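N-acetylcysteine deacetylase (Bacillus subtilis, PDB 1YSJ) probably catalyses the hydrolysis of N-acetylcysteine to cysteine and acetate, using two divalent metal cations per subunit, in a pathway that recovers cysteine from S-(2-succino)cysteine. Local coordinates at residues A[88-96]-A[172-181]; A[251-259]-A[271-279]. The protein carries 1 engineered substitution. All coordinates share one frame; numbering follows the deposited sequence. Where two conformers were deposited one is given.

The two contacts come one after the other along the chain and sit on opposite sides of its centre. Contact 1 pairs parallel strands inside the mixed sheet of the metal-binding domain, close to the nickel ions. Contact 2 is a hairpin at one side of a separate four-stranded antiparallel sheet, backed by helices 226-237 and 282-302, so the two share neither strand nor sheet. The centres of contact 1 and contact 2 are about 36 Å apart, and the nearest atoms of contact 1 and contact 2 about 16 Å. This division fits the two-domain plan of the M20 peptidases: contact 1 belongs to the body that carries the metals, contact 2 to the smaller domain through which two subunits associate.

Contact 1: A[88-96]-A[172-181]; sequences DGPVIAIRA and LNGVSAIFGM
Parallel strands 91-96 and 175-181 are neighbours in the middle of the mixed sheet of the catalytic domain, and Ala93 facing Ile178 is the centre of their pairing. Both backbone polar atoms of Ala93 are used, bonding to the residues that flank Ile178: its N donates to Ala177 O at 2.8 Å, and its O accepts from Phe179 N at 2.9 Å, the donor tilted 31° from the carbonyl plane. Further along, Arg95 N reaches Phe179 O at 2.8 Å. At the start of the pair the pattern slips. Val91 O takes Ser176 N rather than Ala177 N, in a nearly straight 2.7 Å bond, because the backbone kinks at Ser176. There a water accepts from Val91 N and donates to Gly174 O, bridging the strand ends.

On one face Ala93 CB is hemmed in by Val175 CG1 at 3.8 Å and by Ile178 CG1, with Leu172 CD2 behind; helix 351-355 covers this patch. On the other, Ile92 CG2 rests against Ala177 CB while its CD1 meets Phe179 CE1 at 4.0 Å. The Phe179 ring is swung back beside its own backbone N (chi1 -53°), which brings CD1 to 3.6 Å from Ala93 O, and Phe324 meets the ring edge-to-face. Helices 384-402 and 124-139 close over the face of Ile92 and Ile94.

Arg95, bent at chi2 (-86°), carries NH2 to salt bridges with Glu349 and Asp350, while NE bonds to Gln154. Water 2, in the guanidinium plane, links its NH1 to Met181 N. Strand 175-184 itself carries the nickel ligand His182, directly after Met181, near its C-terminal end, as in the catalytic domain of the M20 peptidases, a mixed sheet between helices with the dinuclear metal site at one end.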
ATOM      1  N   ASP A  88      25.355 -20.045  51.856  1.00 53.37           N
ATOM      2  CA  ASP A  88      25.747 -19.058  50.852  1.00 53.28           C
ATOM      3  C   ASP A  88      26.026 -19.793  49.548  1.00 51.66           C
ATOM      4  O   ASP A  88      26.628 -20.869  49.552  1.00 51.86           O
ATOM      5  CB  ASP A  88      26.997 -18.285  51.291  1.00 54.30           C
ATOM      6  CG  ASP A  88      26.691 -17.183  52.299  1.00 58.24           C
ATOM      7  OD1 ASP A  88      25.501 -16.971  52.627  1.00 64.95           O
ATOM      8  OD2 ASP A  88      27.649 -16.523  52.763  1.00 57.46           O
ATOM      9  N   GLY A  89      25.570 -19.226  48.439  1.00 49.84           N
ATOM     10  CA  GLY A  89      25.746 -19.862  47.141  1.00 48.65           C
ATOM     11  C   GLY A  89      25.332 -18.987  45.976  1.00 47.67           C
ATOM     12  O   GLY A  89      24.944 -17.832  46.170  1.00 47.73           O
ATOM     13  N   PRO A  90      25.434 -19.528  44.748  1.00 47.08           N
ATOM     14  CA  PRO A  90      24.998 -18.802  43.554  1.00 45.73           C
ATOM     15  C   PRO A  90      23.508 -18.475  43.581  1.00 44.61           C
ATOM     16  O   PRO A  90      22.733 -19.129  44.291  1.00 43.76           O
ATOM     17  CB  PRO A  90      25.318 -19.771  42.402  1.00 45.73           C
ATOM     18  CG  PRO A  90      25.538 -21.097  43.036  1.00 45.30           C
ATOM     19  CD  PRO A  90      26.007 -20.848  44.424  1.00 46.73           C
ATOM     20  N   VAL A  91      23.130 -17.450  42.824  1.00 43.27           N
ATOM     21  CA  VAL A  91      21.735 -17.070  42.663  1.00 42.28           C
ATOM     22  C   VAL A  91      21.276 -17.504  41.277  1.00 42.32           C
ATOM     23  O   VAL A  91      21.926 -17.189  40.272  1.00 41.07           O
ATOM     24  CB  VAL A  91      21.536 -15.538  42.810  1.00 42.08           C
ATOM     25  CG1 VAL A  91      20.054 -15.170  42.711  1.00 42.47           C
ATOM     26  CG2 VAL A  91      22.116 -15.045  44.122  1.00 38.32           C
ATOM     27  N   ILE A  92      20.168 -18.237  41.227  1.00 41.54           N
ATOM     28  CA  ILE A  92      19.537 -18.586  39.950  1.00 40.56           C
ATOM     29  C   ILE A  92      18.120 -18.027  39.880  1.00 41.21           C
ATOM     30  O   ILE A  92      17.522 -17.695  40.904  1.00 40.57           O
ATOM     31  CB  ILE A  92      19.552 -20.113  39.655  1.00 40.24           C
ATOM     32  CG1 ILE A  92      18.742 -20.890  40.698  1.00 39.59           C
ATOM     33  CG2 ILE A  92      20.994 -20.635  39.554  1.00 39.55           C
ATOM     34  CD1 ILE A  92      18.235 -22.235  40.201  1.00 40.74           C
ATOM     35  N   ALA A  93      17.584 -17.917  38.668  1.00 41.40           N
ATOM     36  CA  ALA A  93      16.287 -17.297  38.481  1.00 41.99           C
ATOM     37  C   ALA A  93      15.309 -18.225  37.780  1.00 43.03           C
ATOM     38  O   ALA A  93      15.702 -19.045  36.954  1.00 44.91           O
ATOM     39  CB  ALA A  93      16.428 -15.976  37.721  1.00 41.29           C
ATOM     40  N   ILE A  94      14.035 -18.098  38.139  1.00 42.72           N
ATOM     41  CA  ILE A  94      12.958 -18.823  37.478  1.00 44.38           C
ATOM     42  C   ILE A  94      11.890 -17.816  37.036  1.00 44.01           C
ATOM     43  O   ILE A  94      11.403 -17.011  37.832  1.00 44.64           O
ATOM     44  CB  ILE A  94      12.353 -19.931  38.375  1.00 44.33           C
ATOM     45  CG1 ILE A  94      13.417 -20.980  38.722  1.00 43.04           C
ATOM     46  CG2 ILE A  94      11.163 -20.594  37.673  1.00 45.68           C
ATOM     47  CD1 ILE A  94      12.976 -22.001  39.770  1.00 45.69           C
ATOM     48  N   ARG A  95      11.536 -17.870  35.762  1.00 42.74           N
ATOM     49  CA  ARG A  95      10.731 -16.826  35.162  1.00 42.68           C
ATOM     50  C   ARG A  95       9.356 -17.318  34.717  1.00 42.53           C
ATOM     51  O   ARG A  95       9.233 -18.382  34.107  1.00 44.22           O
ATOM     52  CB  ARG A  95      11.503 -16.199  33.995  1.00 41.00           C
ATOM     53  CG  ARG A  95      10.785 -15.089  33.236  1.00 40.78           C
ATOM     54  CD  ARG A  95       9.898 -15.657  32.131  1.00 37.57           C
ATOM     55  NE  ARG A  95       9.769 -14.717  31.029  1.00 44.40           N
ATOM     56  CZ  ARG A  95       9.367 -15.045  29.806  1.00 45.64           C
ATOM     57  NH1 ARG A  95       9.037 -16.299  29.519  1.00 42.53           N
ATOM     58  NH2 ARG A  95       9.301 -14.111  28.868  1.00 43.92           N
ATOM     59  N   ALA A  96       8.334 -16.524  35.035  1.00 42.31           N
ATOM     60  CA  ALA A  96       6.991 -16.678  34.469  1.00 43.35           C
ATOM     61  C   ALA A  96       6.511 -15.346  33.887  1.00 43.39           C
ATOM     62  O   ALA A  96       6.852 -14.281  34.401  1.00 44.62           O
ATOM     63  CB  ALA A  96       6.014 -17.175  35.531  1.00 41.70           C
ATOM     64  N   LEU A 172      18.651  -9.138  37.412  1.00 44.40           N
ATOM     65  CA  LEU A 172      19.554 -10.256  37.117  1.00 45.76           C
ATOM     66  C   LEU A 172      21.004 -10.047  37.554  1.00 46.14           C
ATOM     67  O   LEU A 172      21.877 -10.866  37.249  1.00 44.27           O
ATOM     68  CB  LEU A 172      19.484 -10.652  35.634  1.00 45.50           C
ATOM     69  CG  LEU A 172      18.239 -11.396  35.128  1.00 49.60           C
ATOM     70  CD1 LEU A 172      18.499 -11.909  33.725  1.00 59.29           C
ATOM     71  CD2 LEU A 172      17.848 -12.561  36.025  1.00 54.88           C
ATOM     72  N   ASN A 173      21.263  -8.954  38.267  1.00 48.06           N
ATOM     73  CA  ASN A 173      22.577  -8.734  38.860  1.00 50.57           C
ATOM     74  C   ASN A 173      22.901  -9.846  39.854  1.00 50.80           C
ATOM     75  O   ASN A 173      22.126 -10.108  40.781  1.00 51.34           O
ATOM     76  CB  ASN A 173      22.663  -7.354  39.528  1.00 50.96           C
ATOM     77  CG  ASN A 173      22.619  -6.206  38.519  1.00 53.98           C
ATOM     78  OD1 ASN A 173      22.804  -6.405  37.313  1.00 52.00           O
ATOM     79  ND2 ASN A 173      22.369  -4.997  39.015  1.00 52.17           N
ATOM     80  N   GLY A 174      24.029 -10.518  39.623  1.00 50.49           N
ATOM     81  CA  GLY A 174      24.487 -11.610  40.481  1.00 49.33           C
ATOM     82  C   GLY A 174      23.882 -12.975  40.190  1.00 48.62           C
ATOM     83  O   GLY A 174      24.235 -13.956  40.843  1.00 49.76           O
ATOM     84  N   VAL A 175      22.978 -13.037  39.211  1.00 46.96           N
ATOM     85  CA  VAL A 175      22.305 -14.285  38.831  1.00 44.93           C
ATOM     86  C   VAL A 175      23.154 -15.106  37.844  1.00 44.02           C
ATOM     87  O   VAL A 175      23.618 -14.586  36.832  1.00 45.25           O
ATOM     88  CB  VAL A 175      20.881 -14.014  38.262  1.00 44.61           C
ATOM     89  CG1 VAL A 175      20.212 -15.299  37.808  1.00 45.01           C
ATOM     90  CG2 VAL A 175      20.006 -13.332  39.308  1.00 42.47           C
ATOM     91  N   SER A 176      23.343 -16.387  38.155  1.00 41.65           N
ATOM     92  CA  SER A 176      24.187 -17.285  37.368  1.00 40.24           C
ATOM     93  C   SER A 176      23.452 -17.954  36.215  1.00 40.66           C
ATOM     94  O   SER A 176      24.040 -18.204  35.165  1.00 41.26           O
ATOM     95  CB  SER A 176      24.792 -18.371  38.263  1.00 39.37           C
ATOM     96  OG  SER A 176      25.644 -17.811  39.242  1.00 40.80           O
ATOM     97  N   ALA A 177      22.175 -18.260  36.424  1.00 41.81           N
ATOM     98  CA  ALA A 177      21.373 -18.970  35.429  1.00 41.11           C
ATOM     99  C   ALA A 177      19.911 -18.585  35.518  1.00 40.40           C
ATOM    100  O   ALA A 177      19.428 -18.215  36.584  1.00 40.61           O
ATOM    101  CB  ALA A 177      21.525 -20.467  35.604  1.00 41.41           C
ATOM    102  N   ILE A 178      19.210 -18.684  34.391  1.00 41.56           N
ATOM    103  CA  ILE A 178      17.780 -18.388  34.330  1.00 41.02           C
ATOM    104  C   ILE A 178      16.997 -19.491  33.614  1.00 43.40           C
ATOM    105  O   ILE A 178      17.422 -20.017  32.578  1.00 42.29           O
ATOM    106  CB  ILE A 178      17.488 -16.994  33.695  1.00 42.29           C
ATOM    107  CG1 ILE A 178      15.995 -16.649  33.827  1.00 39.76           C
ATOM    108  CG2 ILE A 178      17.985 -16.928  32.229  1.00 38.11           C
ATOM    109  CD1 ILE A 178      15.684 -15.170  33.812  1.00 42.07           C
ATOM    110  N   PHE A 179      15.842 -19.828  34.176  1.00 44.51           N
ATOM    111  CA  PHE A 179      15.035 -20.913  33.646  1.00 44.73           C
ATOM    112  C   PHE A 179      13.590 -20.485  33.443  1.00 45.72           C
ATOM    113  O   PHE A 179      13.066 -19.647  34.181  1.00 44.86           O
ATOM    114  CB  PHE A 179      15.146 -22.140  34.554  1.00 44.06           C
ATOM    115  CG  PHE A 179      16.565 -22.543  34.829  1.00 43.33           C
ATOM    116  CD1 PHE A 179      17.207 -22.133  35.996  1.00 40.59           C
ATOM    117  CD2 PHE A 179      17.276 -23.298  33.902  1.00 40.25           C
ATOM    118  CE1 PHE A 179      18.533 -22.489  36.242  1.00 39.32           C
ATOM    119  CE2 PHE A 179      18.603 -23.658  34.140  1.00 41.22           C
ATOM    120  CZ  PHE A 179      19.230 -23.254  35.309  1.00 37.77           C
ATOM    121  N   GLY A 180      12.960 -21.057  32.424  1.00 45.06           N
ATOM    122  CA  GLY A 180      11.601 -20.695  32.068  1.00 45.60           C
ATOM    123  C   GLY A 180      10.895 -21.805  31.326  1.00 45.79           C
ATOM    124  O   GLY A 180      11.505 -22.801  30.938  1.00 46.21           O
HETATM  125  N   MSE A 181       9.596 -21.634  31.142  1.00 46.40           N
HETATM  126  CA  MSE A 181       8.814 -22.595  30.404  1.00 49.74           C
HETATM  127  C   MSE A 181       7.859 -21.879  29.473  1.00 46.26           C
HETATM  128  O   MSE A 181       7.545 -20.701  29.663  1.00 43.29           O
HETATM  129  CB  MSE A 181       8.020 -23.491  31.360  1.00 48.57           C
HETATM  130  CG  MSE A 181       6.558 -23.095  31.524  1.00 53.34           C
HETATM  131 SE   MSE A 181       5.652 -24.035  32.948  1.00 63.58          SE
HETATM  132  CE  MSE A 181       5.965 -22.781  34.339  1.00 59.56           C
TER
HETATM  133  O   HOH W   1      25.033 -16.361  41.137  1.00 39.95           O
HETATM  134  O   HOH W   2       8.693 -18.740  31.316  0.60 18.45           O
HETATM  135  O   HOH W   3       7.477 -20.067  32.903  0.50 26.41           O

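Contact 2: A[251-259]-A[271-279]; sequences AVVSITRVQ and AEMEGTVRT
Arg257 lies across Glu274 and reaches on to Glu272. CB rests on Glu274 CG at 3.7 Å. CG stands anti to the backbone N (chi1 -167°), and CD passes Glu274 OE1 at 3.6 Å. A bend at chi3 (57°) then turns the guanidinium along the neighbouring strand. NE forms a salt bridge with Glu274 OE1 on the anti side of the carboxylate, its 2.5 Å so short that the exact length is doubtful at this resolution, and NH2 adds a weak bond to the same oxygen. NH1 makes a second salt bridge, to Glu272 OE2 at 2.9 Å, approached from above the carboxylate plane, so the three residues form a salt-bridge network. Both acids lie at the guanidinium edge, their carboxylate planes standing steeply across it. A leucine here would probably leave the carboxylates of Glu272 and Glu274, neighbours on one face of the strand, without the positive charge that bridges them.

Beneath, Glu274 O accepts from both Thr256 N, at 2.9 Å, and Arg257 N, at 3.1 Å, a classic beta bulge that shifts the register by one. Gly275 fits opposite because a CB would run into Ser254 O, which lies 3.2 Å from Gly275 CA. On the reverse face Val258 CG2 lies alongside Met273 CB at 4.1 Å, and Met273 continues onto helix 226-237.

Val258 and Gln259 pair antiparallel with a strand of the second subunit, and Thr262 of that subunit packs on Arg257. The antiparallel sheet thus runs on into a partner subunit, as in the M20 dimerisation domain.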
ATOM      1  N   ALA A 251      17.069 -18.630   6.772  1.00 57.58           N
ATOM      2  CA  ALA A 251      16.151 -17.637   7.321  1.00 54.94           C
ATOM      3  C   ALA A 251      14.830 -17.611   6.561  1.00 52.71           C
ATOM      4  O   ALA A 251      14.758 -18.039   5.409  1.00 53.02           O
ATOM      5  CB  ALA A 251      16.790 -16.265   7.300  1.00 55.33           C
ATOM      6  N   VAL A 252      13.786 -17.110   7.217  1.00 49.85           N
ATOM      7  CA  VAL A 252      12.483 -16.949   6.590  1.00 46.64           C
ATOM      8  C   VAL A 252      12.129 -15.465   6.531  1.00 44.92           C
ATOM      9  O   VAL A 252      11.928 -14.818   7.565  1.00 43.46           O
ATOM     10  CB  VAL A 252      11.368 -17.739   7.326  1.00 47.60           C
ATOM     11  CG1 VAL A 252      10.066 -17.693   6.532  1.00 48.76           C
ATOM     12  CG2 VAL A 252      11.788 -19.186   7.560  1.00 46.77           C
ATOM     13  N   VAL A 253      12.070 -14.936   5.312  1.00 42.80           N
ATOM     14  CA  VAL A 253      11.687 -13.550   5.085  1.00 41.13           C
ATOM     15  C   VAL A 253      10.191 -13.485   4.804  1.00 40.82           C
ATOM     16  O   VAL A 253       9.688 -14.122   3.882  1.00 40.10           O
ATOM     17  CB  VAL A 253      12.505 -12.892   3.948  1.00 40.82           C
ATOM     18  CG1 VAL A 253      12.033 -11.467   3.697  1.00 40.57           C
ATOM     19  CG2 VAL A 253      13.986 -12.895   4.290  1.00 38.24           C
ATOM     20  N   SER A 254       9.488 -12.718   5.629  1.00 41.38           N
ATOM     21  CA  SER A 254       8.048 -12.588   5.522  1.00 41.81           C
ATOM     22  C   SER A 254       7.675 -11.118   5.365  1.00 40.87           C
ATOM     23  O   SER A 254       7.721 -10.352   6.327  1.00 42.53           O
ATOM     24  CB  SER A 254       7.374 -13.212   6.747  1.00 41.31           C
ATOM     25  OG  SER A 254       5.966 -13.096   6.684  1.00 46.57           O
ATOM     26  N   ILE A 255       7.339 -10.730   4.139  1.00 40.73           N
ATOM     27  CA  ILE A 255       6.882  -9.374   3.834  1.00 39.18           C
ATOM     28  C   ILE A 255       5.400  -9.279   4.186  1.00 39.94           C
ATOM     29  O   ILE A 255       4.583 -10.058   3.685  1.00 40.13           O
ATOM     30  CB  ILE A 255       7.117  -9.009   2.342  1.00 39.71           C
ATOM     31  CG1 ILE A 255       8.612  -9.075   2.009  1.00 37.78           C
ATOM     32  CG2 ILE A 255       6.549  -7.615   2.013  1.00 37.02           C
ATOM     33  CD1 ILE A 255       8.911  -9.250   0.539  1.00 43.82           C
ATOM     34  N   THR A 256       5.068  -8.320   5.046  1.00 38.52           N
ATOM     35  CA  THR A 256       3.727  -8.215   5.626  1.00 38.09           C
ATOM     36  C   THR A 256       2.961  -6.970   5.173  1.00 38.42           C
ATOM     37  O   THR A 256       1.734  -6.922   5.271  1.00 39.28           O
ATOM     38  CB  THR A 256       3.783  -8.250   7.178  1.00 37.78           C
ATOM     39  OG1 THR A 256       4.687  -7.242   7.652  1.00 35.76           O
ATOM     40  CG2 THR A 256       4.253  -9.616   7.669  1.00 36.04           C
ATOM     41  N   ARG A 257       3.685  -5.963   4.692  1.00 38.63           N
ATOM     42  CA  ARG A 257       3.069  -4.732   4.215  1.00 39.55           C
ATOM     43  C   ARG A 257       3.741  -4.205   2.945  1.00 38.56           C
ATOM     44  O   ARG A 257       4.969  -4.144   2.863  1.00 36.68           O
ATOM     45  CB  ARG A 257       3.068  -3.664   5.315  1.00 39.64           C
ATOM     46  CG  ARG A 257       2.173  -2.466   5.011  1.00 41.66           C
ATOM     47  CD  ARG A 257       2.173  -1.428   6.130  1.00 43.73           C
ATOM     48  NE  ARG A 257       3.512  -0.924   6.443  1.00 52.24           N
ATOM     49  CZ  ARG A 257       4.138   0.053   5.788  1.00 55.57           C
ATOM     50  NH1 ARG A 257       3.566   0.660   4.752  1.00 52.19           N
ATOM     51  NH2 ARG A 257       5.352   0.424   6.172  1.00 57.98           N
ATOM     52  N   VAL A 258       2.921  -3.850   1.955  1.00 37.18           N
ATOM     53  CA  VAL A 258       3.386  -3.209   0.726  1.00 36.42           C
ATOM     54  C   VAL A 258       2.442  -2.055   0.390  1.00 37.29           C
ATOM     55  O   VAL A 258       1.234  -2.257   0.221  1.00 35.97           O
ATOM     56  CB  VAL A 258       3.444  -4.190  -0.476  1.00 37.03           C
ATOM     57  CG1 VAL A 258       4.019  -3.500  -1.715  1.00 35.72           C
ATOM     58  CG2 VAL A 258       4.264  -5.429  -0.146  1.00 34.56           C
ATOM     59  N   GLN A 259       2.991  -0.845   0.276  0.50 37.59           N
ATOM     60  CA  GLN A 259       2.181   0.341  -0.034  0.50 37.91           C
ATOM     61  C   GLN A 259       2.838   1.262  -1.071  0.50 38.13           C
ATOM     62  O   GLN A 259       3.893   1.850  -0.814  0.50 38.11           O
ATOM     63  CB  GLN A 259       1.845   1.125   1.244  0.50 37.56           C
ATOM     64  CG  GLN A 259       1.352   0.278   2.432  0.50 38.41           C
ATOM     65  CD  GLN A 259      -0.150  -0.001   2.434  0.50 37.86           C
ATOM     66  OE1 GLN A 259      -0.715  -0.371   3.466  0.50 34.41           O
ATOM     67  NE2 GLN A 259      -0.802   0.185   1.289  0.50 34.59           N
ATOM     68  N   ALA A 271       7.686   3.392  -3.565  1.00 45.73           N
ATOM     69  CA  ALA A 271       7.076   2.141  -3.144  1.00 45.92           C
ATOM     70  C   ALA A 271       7.745   1.713  -1.838  1.00 46.52           C
ATOM     71  O   ALA A 271       8.973   1.678  -1.746  1.00 46.51           O
ATOM     72  CB  ALA A 271       7.242   1.076  -4.214  1.00 45.49           C
ATOM     73  N   GLU A 272       6.938   1.415  -0.824  1.00 47.10           N
ATOM     74  CA  GLU A 272       7.477   0.931   0.445  1.00 49.51           C
ATOM     75  C   GLU A 272       6.977  -0.461   0.808  1.00 49.41           C
ATOM     76  O   GLU A 272       5.861  -0.850   0.458  1.00 48.07           O
ATOM     77  CB  GLU A 272       7.236   1.929   1.593  1.00 49.41           C
ATOM     78  CG  GLU A 272       5.776   2.131   2.003  1.00 52.09           C
ATOM     79  CD  GLU A 272       5.609   3.074   3.193  1.00 53.90           C
ATOM     80  OE1 GLU A 272       6.604   3.707   3.613  1.00 60.49           O
ATOM     81  OE2 GLU A 272       4.476   3.182   3.711  1.00 58.33           O
HETATM   82  N   MSE A 273       7.832  -1.212   1.493  1.00 50.82           N
HETATM   83  CA  MSE A 273       7.461  -2.514   2.026  1.00 54.33           C
HETATM   84  C   MSE A 273       8.113  -2.758   3.381  1.00 51.84           C
HETATM   85  O   MSE A 273       9.191  -2.228   3.669  1.00 51.72           O
HETATM   86  CB  MSE A 273       7.805  -3.638   1.040  1.00 53.57           C
HETATM   87  CG  MSE A 273       9.289  -3.885   0.816  1.00 57.17           C
HETATM   88 SE   MSE A 273       9.604  -5.125  -0.662  1.00 67.35          SE
HETATM   89  CE  MSE A 273       9.226  -3.931  -2.127  1.00 60.11           C
ATOM     90  N   GLU A 274       7.442  -3.538   4.219  1.00 50.59           N
ATOM     91  CA  GLU A 274       8.012  -3.937   5.498  1.00 49.89           C
ATOM     92  C   GLU A 274       7.620  -5.359   5.868  1.00 47.26           C
ATOM     93  O   GLU A 274       6.704  -5.933   5.280  1.00 46.08           O
ATOM     94  CB  GLU A 274       7.685  -2.926   6.616  1.00 49.30           C
ATOM     95  CG  GLU A 274       6.237  -2.878   7.095  1.00 52.70           C
ATOM     96  CD  GLU A 274       6.045  -1.978   8.319  1.00 54.59           C
ATOM     97  OE1 GLU A 274       4.954  -1.381   8.455  1.00 55.59           O
ATOM     98  OE2 GLU A 274       6.978  -1.869   9.151  1.00 62.12           O
ATOM     99  N   GLY A 275       8.339  -5.924   6.830  1.00 46.30           N
ATOM    100  CA  GLY A 275       8.105  -7.291   7.270  1.00 44.98           C
ATOM    101  C   GLY A 275       9.104  -7.752   8.312  1.00 44.36           C
ATOM    102  O   GLY A 275       9.808  -6.942   8.924  1.00 44.21           O
ATOM    103  N   THR A 276       9.169  -9.065   8.499  1.00 43.37           N
ATOM    104  CA  THR A 276      10.021  -9.652   9.521  1.00 43.13           C
ATOM    105  C   THR A 276      10.965 -10.697   8.952  1.00 42.23           C
ATOM    106  O   THR A 276      10.659 -11.365   7.965  1.00 42.46           O
ATOM    107  CB  THR A 276       9.203 -10.314  10.654  1.00 41.94           C
ATOM    108  OG1 THR A 276       8.190 -11.150  10.084  1.00 44.56           O
ATOM    109  CG2 THR A 276       8.551  -9.270  11.531  1.00 42.30           C
ATOM    110  N   VAL A 277      12.120 -10.814   9.597  1.00 41.62           N
ATOM    111  CA  VAL A 277      13.062 -11.885   9.335  1.00 41.53           C
ATOM    112  C   VAL A 277      13.128 -12.780  10.573  1.00 40.80           C
ATOM    113  O   VAL A 277      13.165 -12.292  11.707  1.00 39.53           O
ATOM    114  CB  VAL A 277      14.462 -11.335   8.994  1.00 42.24           C
ATOM    115  CG1 VAL A 277      15.385 -12.461   8.566  1.00 43.92           C
ATOM    116  CG2 VAL A 277      14.365 -10.290   7.893  1.00 42.75           C
ATOM    117  N   ARG A 278      13.122 -14.089  10.343  1.00 40.89           N
ATOM    118  CA  ARG A 278      13.231 -15.072  11.410  1.00 40.80           C
ATOM    119  C   ARG A 278      14.367 -16.050  11.130  1.00 41.83           C
ATOM    120  O   ARG A 278      14.402 -16.697  10.081  1.00 40.59           O
ATOM    121  CB  ARG A 278      11.900 -15.800  11.605  1.00 41.27           C
ATOM    122  CG  ARG A 278      10.784 -14.873  12.067  1.00 44.33           C
ATOM    123  CD  ARG A 278       9.451 -15.572  12.201  1.00 52.98           C
ATOM    124  NE  ARG A 278       8.402 -14.612  12.541  1.00 62.90           N
ATOM    125  CZ  ARG A 278       7.187 -14.933  12.979  1.00 66.88           C
ATOM    126  NH1 ARG A 278       6.315 -13.971  13.257  1.00 66.47           N
ATOM    127  NH2 ARG A 278       6.839 -16.205  13.145  1.00 68.28           N
ATOM    128  N   THR A 279      15.310 -16.121  12.067  1.00 43.71           N
ATOM    129  CA  THR A 279      16.463 -17.017  11.969  1.00 44.20           C
ATOM    130  C   THR A 279      16.580 -17.868  13.231  1.00 44.81           C
ATOM    131  O   THR A 279      15.962 -17.564  14.253  1.00 45.31           O
ATOM    132  CB  THR A 279      17.790 -16.241  11.800  1.00 43.90           C
ATOM    133  OG1 THR A 279      18.177 -15.679  13.059  1.00 45.52           O
ATOM    134  CG2 THR A 279      17.666 -15.130  10.756  1.00 42.50           C
TER
HETATM  135  O   HOH W   4       9.645 -14.180   8.986  1.00 36.40           O